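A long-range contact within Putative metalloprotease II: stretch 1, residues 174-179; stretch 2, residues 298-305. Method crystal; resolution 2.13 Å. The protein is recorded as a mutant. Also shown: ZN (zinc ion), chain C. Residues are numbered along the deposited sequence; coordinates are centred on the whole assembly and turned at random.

Stretch 1, residues 174-179: IKDYPT
Stretch 2 298-305: FGYASGIG

An irregular loop that carries a zinc ligand is pinned to a short strand and the loop after it by one backbone hydrogen bond and by packing of aromatic and aliphatic side chains, with 410 Å² buried in all. Stretch 1 has no regular secondary structure; stretch 2 is strand over 299-301, with loop or turn elsewhere, and the touching parts run 47° apart. Asp176 CA lies 4.3 Å from Tyr300 CA, and Tyr177 CA 5.0 Å from Ala301 CA.

The hydrogen bond runs from Ala301 N to Asp176 O, 2.9 Å and nearly straight at 166°. Asp176 O also receives a CA-H...O contact from Tyr300 CA at 3.4 Å. Asp176 (phi/psi -125/31) is buried, as are Gly299, Tyr300 and Ala301. Its CA-to-CB bond lies sideways, with chi1 p and chi2 -17°; CB sits 3.2 Å from Gly299 O, while Asp176 OD1 and OD2 bind ZN at 2.3 and 2.2 Å. A carboxylate suits this place because both oxygens can grip the metal while the backbone holds the strand.

Tyr300 (-158/128, chi1 t, chi2 79°) has a side chain long enough to reach past Asp176 and Tyr177 to Pro178: its CD1 lies 3.4 Å from Asp176 C, its CE1 3.5 Å from Tyr177 N, its OH 3.4 Å from Pro178 CB. The ring of Pro178 (-76/157) also packs against backbone, CD 3.1 Å from Ala301 O and CG 3.2 Å from Ser302 O. Small Ala301 (-106/146) keeps its O 3.6 Å from Tyr177 CA.

The CA-to-CB bond of Tyr177 (-161/156) points away overall, though CB touches stretch 2; chi1 p and chi2 85° present one broad aromatic face to Ile304 (-102/124). There CA-to-CB points toward stretch 1, and chi1 m, chi2 t place Ile304 CD1 3.4 Å from the Tyr177 ring centroid, 7° off the normal: a CH-pi contact well served by a slender aliphatic tip.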

ATOM      1  N   ILE A 174      -0.853 -10.222 -16.620  1.00 62.87           N
ATOM      2  CA  ILE A 174      -1.763  -9.488 -15.755  1.00 45.69           C
ATOM      3  C   ILE A 174      -2.833  -8.867 -16.654  1.00 50.56           C
ATOM      4  O   ILE A 174      -2.511  -8.271 -17.683  1.00 58.41           O
ATOM      5  CB  ILE A 174      -1.007  -8.412 -14.930  1.00 61.05           C
ATOM      6  CG1 ILE A 174       0.036  -9.075 -14.022  1.00 56.57           C
ATOM      7  CG2 ILE A 174      -1.970  -7.538 -14.134  1.00 48.26           C
ATOM      8  CD1 ILE A 174       0.839  -8.099 -13.186  1.00 53.63           C
ATOM      9  N   LYS A 175      -4.099  -9.020 -16.277  1.00 46.96           N
ATOM     10  CA  LYS A 175      -5.206  -8.669 -17.167  1.00 53.96           C
ATOM     11  C   LYS A 175      -6.219  -7.789 -16.441  1.00 55.21           C
ATOM     12  O   LYS A 175      -7.344  -8.213 -16.161  1.00 67.11           O
ATOM     13  CB  LYS A 175      -5.877  -9.942 -17.680  1.00 54.46           C
ATOM     14  CG  LYS A 175      -6.595  -9.809 -19.007  1.00 74.80           C
ATOM     15  CD  LYS A 175      -6.800 -11.183 -19.646  1.00 84.50           C
ATOM     16  CE  LYS A 175      -5.470 -11.860 -19.975  1.00 84.32           C
ATOM     17  NZ  LYS A 175      -4.955 -12.723 -18.870  1.00 81.97           N
ATOM     18  N   ASP A 176      -5.811  -6.557 -16.149  1.00 35.30           N
ATOM     19  CA  ASP A 176      -6.413  -5.793 -15.065  1.00 19.48           C
ATOM     20  C   ASP A 176      -6.963  -4.423 -15.485  1.00 19.64           C
ATOM     21  O   ASP A 176      -6.993  -3.492 -14.675  1.00 19.46           O
ATOM     22  CB  ASP A 176      -5.383  -5.624 -13.940  1.00 18.39           C
ATOM     23  CG  ASP A 176      -4.089  -4.965 -14.412  1.00 18.85           C
ATOM     24  OD1 ASP A 176      -3.839  -4.915 -15.629  1.00 21.31           O
ATOM     25  OD2 ASP A 176      -3.312  -4.519 -13.552  1.00 28.85           O
ATOM     26  N   TYR A 177      -7.424  -4.327 -16.731  1.00 20.94           N
ATOM     27  CA  TYR A 177      -8.125  -3.146 -17.241  1.00 23.06           C
ATOM     28  C   TYR A 177      -8.921  -3.537 -18.493  1.00 24.59           C
ATOM     29  O   TYR A 177      -8.572  -4.509 -19.155  1.00 29.87           O
ATOM     30  CB  TYR A 177      -7.140  -2.016 -17.569  1.00 21.71           C
ATOM     31  CG  TYR A 177      -6.054  -2.407 -18.546  1.00 22.89           C
ATOM     32  CD1 TYR A 177      -6.270  -2.347 -19.917  1.00 24.54           C
ATOM     33  CD2 TYR A 177      -4.812  -2.837 -18.100  1.00 24.73           C
ATOM     34  CE1 TYR A 177      -5.278  -2.711 -20.825  1.00 35.87           C
ATOM     35  CE2 TYR A 177      -3.814  -3.203 -18.998  1.00 26.16           C
ATOM     36  CZ  TYR A 177      -4.052  -3.135 -20.353  1.00 30.75           C
ATOM     37  OH  TYR A 177      -3.064  -3.495 -21.238  1.00 46.72           O
ATOM     38  N   PRO A 178      -9.982  -2.778 -18.831  1.00 24.76           N
ATOM     39  CA  PRO A 178     -10.784  -3.157 -20.001  1.00 24.83           C
ATOM     40  C   PRO A 178     -10.081  -2.797 -21.296  1.00 41.80           C
ATOM     41  O   PRO A 178      -9.235  -1.908 -21.284  1.00 34.18           O
ATOM     42  CB  PRO A 178     -12.061  -2.330 -19.844  1.00 28.74           C
ATOM     43  CG  PRO A 178     -11.625  -1.123 -19.072  1.00 29.31           C
ATOM     44  CD  PRO A 178     -10.520  -1.583 -18.152  1.00 24.30           C
ATOM     45  N   THR A 179     -10.415  -3.468 -22.395  1.00 50.05           N
ATOM     46  CA  THR A 179      -9.802  -3.127 -23.672  1.00 60.50           C
ATOM     47  C   THR A 179     -10.533  -1.969 -24.346  1.00 68.43           C
ATOM     48  O   THR A 179     -11.707  -2.092 -24.692  1.00 76.72           O
ATOM     49  CB  THR A 179      -9.780  -4.335 -24.638  1.00 58.37           C
ATOM     50  OG1 THR A 179     -11.115  -4.636 -25.068  1.00 67.70           O
ATOM     51  CG2 THR A 179      -9.182  -5.558 -23.956  1.00 48.35           C
ATOM     52  N   PHE A 298      -5.844  -9.916  -9.239  1.00 17.75           N
ATOM     53  CA  PHE A 298      -5.417  -9.266  -8.001  1.00 16.42           C
ATOM     54  C   PHE A 298      -5.959  -7.850  -7.887  1.00 23.16           C
ATOM     55  O   PHE A 298      -6.069  -7.298  -6.792  1.00 13.46           O
ATOM     56  CB  PHE A 298      -3.890  -9.226  -7.914  1.00 18.18           C
ATOM     57  CG  PHE A 298      -3.231 -10.529  -8.258  1.00 29.44           C
ATOM     58  CD1 PHE A 298      -3.761 -11.728  -7.808  1.00 29.53           C
ATOM     59  CD2 PHE A 298      -2.081 -10.553  -9.029  1.00 37.77           C
ATOM     60  CE1 PHE A 298      -3.156 -12.935  -8.129  1.00 36.10           C
ATOM     61  CE2 PHE A 298      -1.469 -11.752  -9.352  1.00 42.57           C
ATOM     62  CZ  PHE A 298      -2.012 -12.945  -8.899  1.00 37.47           C
ATOM     63  N   GLY A 299      -6.285  -7.263  -9.030  1.00 12.15           N
ATOM     64  CA  GLY A 299      -6.777  -5.901  -9.083  1.00 13.00           C
ATOM     65  C   GLY A 299      -7.353  -5.643 -10.457  1.00 19.04           C
ATOM     66  O   GLY A 299      -7.082  -6.390 -11.396  1.00 15.09           O
ATOM     67  N   TYR A 300      -8.163  -4.599 -10.579  1.00 11.00           N
ATOM     68  CA  TYR A 300      -8.785  -4.270 -11.854  1.00 14.38           C
ATOM     69  C   TYR A 300      -9.184  -2.808 -11.872  1.00 17.10           C
ATOM     70  O   TYR A 300      -9.857  -2.336 -10.959  1.00 16.10           O
ATOM     71  CB  TYR A 300     -10.002  -5.164 -12.110  1.00 14.67           C
ATOM     72  CG  TYR A 300     -10.634  -4.976 -13.479  1.00 16.67           C
ATOM     73  CD1 TYR A 300     -10.082  -5.554 -14.612  1.00 20.55           C
ATOM     74  CD2 TYR A 300     -11.791  -4.225 -13.623  1.00 18.58           C
ATOM     75  CE1 TYR A 300     -10.666  -5.380 -15.856  1.00 20.72           C
ATOM     76  CE2 TYR A 300     -12.380  -4.042 -14.850  1.00 21.80           C
ATOM     77  CZ  TYR A 300     -11.817  -4.623 -15.964  1.00 32.68           C
ATOM     78  OH  TYR A 300     -12.423  -4.439 -17.183  1.00 30.50           O
ATOM     79  N   ALA A 301      -8.757  -2.100 -12.914  1.00 17.88           N
ATOM     80  CA  ALA A 301      -9.008  -0.665 -13.035  1.00 19.03           C
ATOM     81  C   ALA A 301     -10.073  -0.379 -14.085  1.00 18.12           C
ATOM     82  O   ALA A 301     -10.153  -1.074 -15.102  1.00 14.17           O
ATOM     83  CB  ALA A 301      -7.712   0.067 -13.381  1.00 15.38           C
ATOM     84  N   SER A 302     -10.878   0.655 -13.849  1.00 15.74           N
ATOM     85  CA  SER A 302     -11.982   0.986 -14.752  1.00 15.97           C
ATOM     86  C   SER A 302     -11.504   1.437 -16.124  1.00 21.61           C
ATOM     87  O   SER A 302     -12.245   1.350 -17.098  1.00 20.73           O
ATOM     88  CB  SER A 302     -12.879   2.063 -14.145  1.00 14.30           C
ATOM     89  OG  SER A 302     -12.173   3.265 -13.962  1.00 12.45           O
ATOM     90  N   GLY A 303     -10.287   1.969 -16.189  1.00 17.88           N
ATOM     91  CA  GLY A 303      -9.718   2.403 -17.450  1.00 19.21           C
ATOM     92  C   GLY A 303      -8.269   2.832 -17.297  1.00 20.72           C
ATOM     93  O   GLY A 303      -7.751   2.961 -16.193  1.00 20.25           O
ATOM     94  N   ILE A 304      -7.609   3.057 -18.421  1.00 18.52           N
ATOM     95  CA  ILE A 304      -6.244   3.562 -18.406  1.00 17.73           C
ATOM     96  C   ILE A 304      -6.227   5.053 -18.708  1.00 20.12           C
ATOM     97  O   ILE A 304      -6.755   5.485 -19.727  1.00 21.41           O
ATOM     98  CB  ILE A 304      -5.369   2.795 -19.417  1.00 21.98           C
ATOM     99  CG1 ILE A 304      -5.186   1.351 -18.935  1.00 18.77           C
ATOM    100  CG2 ILE A 304      -4.003   3.453 -19.575  1.00 21.96           C
ATOM    101  CD1 ILE A 304      -4.193   0.545 -19.772  1.00 38.30           C
ATOM    102  N   GLY A 305      -5.645   5.844 -17.813  1.00 13.85           N
ATOM    103  CA  GLY A 305      -5.509   7.268 -18.069  1.00 15.82           C
ATOM    104  C   GLY A 305      -6.829   8.001 -17.952  1.00 22.31           C
ATOM    105  O   GLY A 305      -7.247   8.703 -18.866  1.00 22.14           O
TER
HETATM  106 ZN    ZN C 400      -1.805  -4.021 -15.021  1.00 19.88          ZN